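Local coordinates for protein vacuolar aminopeptidase 1 (Saccharomyces cerevisiae, PDB 5JGF) that removes N-terminal amino acids from peptides in the yeast vacuole as a dodecameric zinc aminopeptidase and is the major cargo of the cytoplasm-to-vacuole targeting pathway, at residues Asn66-Ser71 with Thr304-Lys309; Leu44-Asn49 with Phe61-Asn66. All coordinates share one frame; numbering follows the deposited sequence.

Contact 1: residues Asn66-Ser71 with Thr304-Lys309; sequences NGTNLS and TRQGAK
With CG anti to the backbone N (chi1 -160°), Asn66 lays its side-chain amide over that of Gln306, the two planes stacked and only 13° apart, with Asn66 CG 3.4 Å from Gln306 NE2. In the plane of its own amide, Asn66 ND2 gives a nearly straight bond to Thr68 OG1 (3.2 Å, 173°), which fixes the rotation of the group. Asn66 OD1 is taken by Arg426 of a second subunit. The Arg305 guanidinium stands almost perpendicular to the Asn66 amide, and waters fill the join: one, in the plane of the guanidinium at its edge, accepts from Arg305 NE and Gln306 NE2, and a second accepts from Asn66 N and Arg305 NH2, the latter at 2.8 Å. Arg305 NH1 reaches Gly424 O of the second subunit. Thr68 OG1 packs 3.8 Å from Gln306 CG and also bonds Asp296, while Gln306 OE1 is held by Asn297. Thr68 and Asn69 together face Arg65, a classic beta bulge where strand 69-76 begins. Asn69 CB then lies 3.8 Å from Gln306 CB, and the Asn69 amide comes up to the Gln306 carbonyl, CG to O 3.4 Å. Asn69 ND2 bonds Leu294 O in the adjacent strand, and a water lies within hydrogen-bonding distance of Asn69 OD1 (2.7 Å) and of Gly307 O, with more acceptors near it than protons to give. The partner segment makes a type I turn from Thr304 to Gly307 in the loop between strand 289-295 and helix 312-324. Polar groups thus meet here through amide stacking and shared water rather than direct bonds between the segments; apart from the Asn66 to Thr68 bond, the direct side-chain hydrogen bonds named run to neighbouring strands and loops and to the adjoining subunit.

Contact 2: residues Leu44-Asn49 with Phe61-Asn66; sequences LSEKSN and FYTIRN
Phe61 meets Leu44 through apolar contact alone: Leu44 CD1 approaches the ring obliquely, 3.7 Å from Phe61 CD2, and also touches Phe61 CB. Tyr62 turns its side chain to the other side of the strand, where its hydroxyl bonds Asp37, but its carbonyl O accepts from Leu44 N at 2.9 Å. Thr63 points back at the loop. Thr63 OG1, anti to the backbone N (chi1 -173°), donates to Leu44 O over 2.6 Å and packs on Glu46 CG. The pairing continues that of strand 42-43, the edge strand of the large mixed sheet, which runs parallel to strand 58-65; past it the chain leaves the sheet in a type I turn from Ser45 to Ser48, with Ser45 OG accepting from Lys47 N in an ST turn. Beside Ile64 the backbones have separated enough for a water, which donates to Ile64 O and accepts from Glu46 N. Arg65 closes the row with a side-on salt bridge, its guanidinium 26° from the Glu46 carboxylate plane. Arg65 NH2 reaches the syn lone pair of Glu46 OE2 at 2.7 Å, and Arg65 NE bonds Glu46 OE1 at 3.0 Å with a second, more bent bond to OE2. Leu312 of helix 312-324 packs against both partners. An alanine in place of Arg65 would probably leave the buried Glu46 carboxylate without its charged mate and Gly310 O without the NH1 donor.

Contacts 1 and 2 follow one another along the chain and share Asn66, which ends the second segment of contact 2 and begins the first of contact 1; their centres are 11 Å apart. Strands 58-65 and 69-76 are antiparallel neighbours, tied by Thr63 N to Ser71 O at 2.9 Å. Arg65 makes a second join, its NH1 lying 2.8 Å from Arg305 O, a probable hydrogen bond. Contact 1 is nearer the zinc site: the side chain of Asn69 is about 9 Å from that of His91, and that of Gln306 about 10 Å from that of Glu298. Contact 2 lies farther off, at the sheet edge, away from the zinc and substrate sites. Both touch the second subunit.

Contact 1: residues Asn66-Ser71 with Thr304-Lys309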
loop_
_atom_site.group_PDB
_atom_site.type_symbol
_atom_site.label_atom_id
_atom_site.label_comp_id
_atom_site.label_asym_id
_atom_site.label_seq_id
_atom_site.Cartn_x
_atom_site.Cartn_y
_atom_site.Cartn_z
ATOM N N ASN D 66 -7.957 35.971 -39.559
ATOM C CA ASN D 66 -7.357 36.153 -38.236
ATOM C C ASN D 66 -5.847 36.384 -38.274
ATOM O O ASN D 66 -5.205 36.481 -37.227
ATOM C CB ASN D 66 -7.662 34.920 -37.373
ATOM C CG ASN D 66 -7.515 35.191 -35.887
ATOM O OD1 ASN D 66 -8.241 36.007 -35.326
ATOM N ND2 ASN D 66 -6.574 34.500 -35.242
ATOM N N GLY D 67 -5.285 36.473 -39.476
ATOM C CA GLY D 67 -3.852 36.668 -39.618
ATOM C C GLY D 67 -3.053 35.406 -39.317
ATOM O O GLY D 67 -1.827 35.445 -39.263
ATOM N N THR D 68 -3.746 34.282 -39.142
ATOM C CA THR D 68 -3.091 33.013 -38.813
ATOM C C THR D 68 -3.640 31.807 -39.579
ATOM O O THR D 68 -3.217 30.675 -39.342
ATOM C CB THR D 68 -3.249 32.699 -37.308
ATOM O OG1 THR D 68 -4.645 32.578 -36.997
ATOM C CG2 THR D 68 -2.651 33.804 -36.457
ATOM N N ASN D 69 -4.575 32.055 -40.491
ATOM C CA ASN D 69 -5.237 31.010 -41.276
ATOM C C ASN D 69 -5.187 31.514 -42.724
ATOM O O ASN D 69 -5.819 32.516 -43.057
ATOM C CB ASN D 69 -6.679 30.902 -40.755
ATOM C CG ASN D 69 -7.501 29.793 -41.406
ATOM O OD1 ASN D 69 -8.723 29.772 -41.241
ATOM N ND2 ASN D 69 -6.859 28.873 -42.117
ATOM N N LEU D 70 -4.427 30.829 -43.573
ATOM C CA LEU D 70 -4.271 31.254 -44.962
ATOM C C LEU D 70 -4.631 30.182 -45.978
ATOM O O LEU D 70 -4.375 28.997 -45.769
ATOM C CB LEU D 70 -2.825 31.717 -45.190
ATOM C CG LEU D 70 -2.382 32.194 -46.583
ATOM C CD1 LEU D 70 -1.211 33.143 -46.439
ATOM C CD2 LEU D 70 -2.003 31.007 -47.456
ATOM N N SER D 71 -5.240 30.609 -47.080
ATOM C CA SER D 71 -5.606 29.693 -48.149
ATOM C C SER D 71 -5.169 30.288 -49.479
ATOM O O SER D 71 -5.600 31.380 -49.850
ATOM C CB SER D 71 -7.115 29.450 -48.175
ATOM O OG SER D 71 -7.451 28.536 -49.208
ATOM N N THR D 304 -11.899 26.275 -33.696
ATOM C CA THR D 304 -11.853 27.736 -33.630
ATOM C C THR D 304 -12.155 28.178 -35.059
ATOM O O THR D 304 -12.108 27.360 -35.980
ATOM C CB THR D 304 -10.460 28.274 -33.244
ATOM O OG1 THR D 304 -9.527 27.982 -34.291
ATOM C CG2 THR D 304 -9.976 27.644 -31.933
ATOM N N ARG D 305 -12.457 29.453 -35.263
ATOM C CA ARG D 305 -12.767 29.890 -36.618
ATOM C C ARG D 305 -11.546 29.852 -37.529
ATOM O O ARG D 305 -11.687 29.734 -38.746
ATOM C CB ARG D 305 -13.381 31.293 -36.607
ATOM C CG ARG D 305 -12.396 32.417 -36.422
ATOM C CD ARG D 305 -13.119 33.755 -36.393
ATOM N NE ARG D 305 -12.167 34.854 -36.414
ATOM C CZ ARG D 305 -12.033 35.707 -37.421
ATOM N NH1 ARG D 305 -12.802 35.600 -38.494
ATOM N NH2 ARG D 305 -11.104 36.650 -37.363
ATOM N N GLN D 306 -10.350 29.926 -36.943
ATOM C CA GLN D 306 -9.125 29.902 -37.734
ATOM C C GLN D 306 -8.497 28.508 -37.806
ATOM O O GLN D 306 -7.417 28.330 -38.366
ATOM C CB GLN D 306 -8.107 30.917 -37.186
ATOM C CG GLN D 306 -7.686 30.699 -35.732
ATOM C CD GLN D 306 -8.518 31.496 -34.733
ATOM O OE1 GLN D 306 -8.376 31.330 -33.517
ATOM N NE2 GLN D 306 -9.378 32.369 -35.236
ATOM N N GLY D 307 -9.186 27.526 -37.232
ATOM C CA GLY D 307 -8.712 26.153 -37.261
ATOM C C GLY D 307 -9.420 25.393 -38.371
ATOM O O GLY D 307 -10.315 25.939 -39.020
ATOM N N ALA D 308 -9.040 24.136 -38.588
ATOM C CA ALA D 308 -9.652 23.330 -39.644
ATOM C C ALA D 308 -11.172 23.259 -39.563
ATOM O O ALA D 308 -11.844 23.236 -40.590
ATOM C CB ALA D 308 -9.069 21.918 -39.640
ATOM N N LYS D 309 -11.716 23.220 -38.351
ATOM C CA LYS D 309 -13.162 23.136 -38.195
ATOM C C LYS D 309 -13.856 24.457 -38.527
ATOM O O LYS D 309 -15.081 24.499 -38.649
ATOM C CB LYS D 309 -13.513 22.681 -36.773
ATOM C CG LYS D 309 -13.003 21.273 -36.445
ATOM C CD LYS D 309 -13.322 20.874 -35.006
ATOM C CE LYS D 309 -12.729 19.512 -34.651
ATOM N NZ LYS D 309 -13.355 18.390 -35.412
HETATM O O HOH W 1 -10.775 34.418 -33.881
HETATM O O HOH W 2 -9.960 37.987 -39.559
HETATM O O HOH W 3 -10.499 27.681 -41.235
#

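Contact 2: residues Leu44-Asn49 with Phe61-Asn66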
loop_
_atom_site.group_PDB
_atom_site.type_symbol
_atom_site.label_atom_id
_atom_site.label_comp_id
_atom_site.label_asym_id
_atom_site.label_seq_id
_atom_site.Cartn_x
_atom_site.Cartn_y
_atom_site.Cartn_z
ATOM N N LEU D 44 -7.200 38.430 -51.562
ATOM C CA LEU D 44 -8.626 38.719 -51.490
ATOM C C LEU D 44 -9.045 38.780 -50.024
ATOM O O LEU D 44 -8.743 37.875 -49.249
ATOM C CB LEU D 44 -9.430 37.626 -52.189
ATOM C CG LEU D 44 -9.159 37.351 -53.670
ATOM C CD1 LEU D 44 -10.064 36.222 -54.138
ATOM C CD2 LEU D 44 -9.409 38.613 -54.490
ATOM N N SER D 45 -9.740 39.845 -49.646
ATOM C CA SER D 45 -10.199 39.996 -48.271
ATOM C C SER D 45 -11.483 39.215 -48.037
ATOM O O SER D 45 -12.397 39.253 -48.858
ATOM C CB SER D 45 -10.451 41.470 -47.953
ATOM O OG SER D 45 -11.027 41.608 -46.669
ATOM N N GLU D 46 -11.549 38.506 -46.914
ATOM C CA GLU D 46 -12.736 37.733 -46.570
ATOM C C GLU D 46 -13.943 38.630 -46.330
ATOM O O GLU D 46 -15.083 38.202 -46.486
ATOM C CB GLU D 46 -12.509 36.938 -45.285
ATOM C CG GLU D 46 -11.918 35.572 -45.446
ATOM C CD GLU D 46 -12.225 34.711 -44.235
ATOM O OE1 GLU D 46 -11.920 35.146 -43.103
ATOM O OE2 GLU D 46 -12.780 33.611 -44.417
ATOM N N LYS D 47 -13.681 39.871 -45.935
ATOM C CA LYS D 47 -14.744 40.818 -45.622
ATOM C C LYS D 47 -15.480 41.439 -46.804
ATOM O O LYS D 47 -16.435 42.190 -46.613
ATOM C CB LYS D 47 -14.190 41.924 -44.723
ATOM C CG LYS D 47 -13.847 41.453 -43.317
ATOM C CD LYS D 47 -13.252 42.578 -42.488
ATOM C CE LYS D 47 -13.098 42.169 -41.033
ATOM N NZ LYS D 47 -12.292 40.927 -40.896
ATOM N N SER D 48 -15.043 41.132 -48.020
ATOM C CA SER D 48 -15.697 41.661 -49.214
ATOM C C SER D 48 -16.136 40.513 -50.111
ATOM O O SER D 48 -15.498 39.463 -50.137
ATOM C CB SER D 48 -14.742 42.572 -49.989
ATOM O OG SER D 48 -14.367 43.697 -49.214
ATOM N N ASN D 49 -17.225 40.709 -50.846
ATOM C CA ASN D 49 -17.716 39.675 -51.747
ATOM C C ASN D 49 -16.731 39.527 -52.905
ATOM O O ASN D 49 -16.222 40.517 -53.424
ATOM C CB ASN D 49 -19.111 40.040 -52.258
ATOM C CG ASN D 49 -19.611 39.076 -53.309
ATOM O OD1 ASN D 49 -19.218 39.156 -54.466
ATOM N ND2 ASN D 49 -20.471 38.151 -52.908
ATOM N N PHE D 61 -5.031 33.257 -56.432
ATOM C CA PHE D 61 -5.408 34.103 -55.306
ATOM C C PHE D 61 -5.078 33.471 -53.958
ATOM O O PHE D 61 -4.617 32.333 -53.870
ATOM C CB PHE D 61 -6.916 34.380 -55.313
ATOM C CG PHE D 61 -7.494 34.658 -56.676
ATOM C CD1 PHE D 61 -7.793 33.616 -57.548
ATOM C CD2 PHE D 61 -7.755 35.962 -57.078
ATOM C CE1 PHE D 61 -8.343 33.870 -58.802
ATOM C CE2 PHE D 61 -8.306 36.225 -58.334
ATOM C CZ PHE D 61 -8.600 35.178 -59.193
ATOM N N TYR D 62 -5.324 34.240 -52.906
ATOM C CA TYR D 62 -5.146 33.758 -51.546
ATOM C C TYR D 62 -5.868 34.714 -50.617
ATOM O O TYR D 62 -6.078 35.881 -50.953
ATOM C CB TYR D 62 -3.661 33.642 -51.160
ATOM C CG TYR D 62 -2.945 34.938 -50.842
ATOM C CD1 TYR D 62 -2.396 35.728 -51.854
ATOM C CD2 TYR D 62 -2.782 35.358 -49.520
ATOM C CE1 TYR D 62 -1.700 36.896 -51.556
ATOM C CE2 TYR D 62 -2.089 36.524 -49.212
ATOM C CZ TYR D 62 -1.549 37.288 -50.234
ATOM O OH TYR D 62 -0.856 38.433 -49.929
ATOM N N THR D 63 -6.286 34.206 -49.463
ATOM C CA THR D 63 -6.967 35.030 -48.483
ATOM C C THR D 63 -6.434 34.639 -47.113
ATOM O O THR D 63 -5.798 33.592 -46.962
ATOM C CB THR D 63 -8.501 34.833 -48.532
ATOM O OG1 THR D 63 -9.130 35.792 -47.673
ATOM C CG2 THR D 63 -8.887 33.422 -48.085
ATOM N N ILE D 64 -6.685 35.483 -46.123
ATOM C CA ILE D 64 -6.206 35.222 -44.777
ATOM C C ILE D 64 -7.302 35.507 -43.770
ATOM O O ILE D 64 -8.078 36.449 -43.931
ATOM C CB ILE D 64 -4.986 36.109 -44.449
ATOM C CG1 ILE D 64 -3.864 35.828 -45.451
ATOM C CG2 ILE D 64 -4.504 35.844 -43.021
ATOM C CD1 ILE D 64 -2.679 36.762 -45.318
ATOM N N ARG D 65 -7.374 34.677 -42.737
ATOM C CA ARG D 65 -8.356 34.863 -41.686
ATOM C C ARG D 65 -7.617 34.959 -40.356
ATOM O O ARG D 65 -6.735 34.148 -40.076
ATOM C CB ARG D 65 -9.332 33.682 -41.640
ATOM C CG ARG D 65 -10.323 33.766 -40.480
ATOM C CD ARG D 65 -11.254 32.568 -40.448
ATOM N NE ARG D 65 -12.107 32.503 -41.630
ATOM C CZ ARG D 65 -12.981 31.532 -41.871
ATOM N NH1 ARG D 65 -13.123 30.531 -41.006
ATOM N NH2 ARG D 65 -13.718 31.561 -42.974
ATOM N N ASN D 66 -7.957 35.971 -39.559
ATOM C CA ASN D 66 -7.357 36.153 -38.236
ATOM C C ASN D 66 -5.847 36.384 -38.274
ATOM O O ASN D 66 -5.205 36.481 -37.227
ATOM C CB ASN D 66 -7.662 34.920 -37.373
ATOM C CG ASN D 66 -7.515 35.191 -35.887
ATOM O OD1 ASN D 66 -8.241 36.007 -35.326
ATOM N ND2 ASN D 66 -6.574 34.500 -35.242
HETATM O O HOH W 4 -9.221 38.461 -45.214
#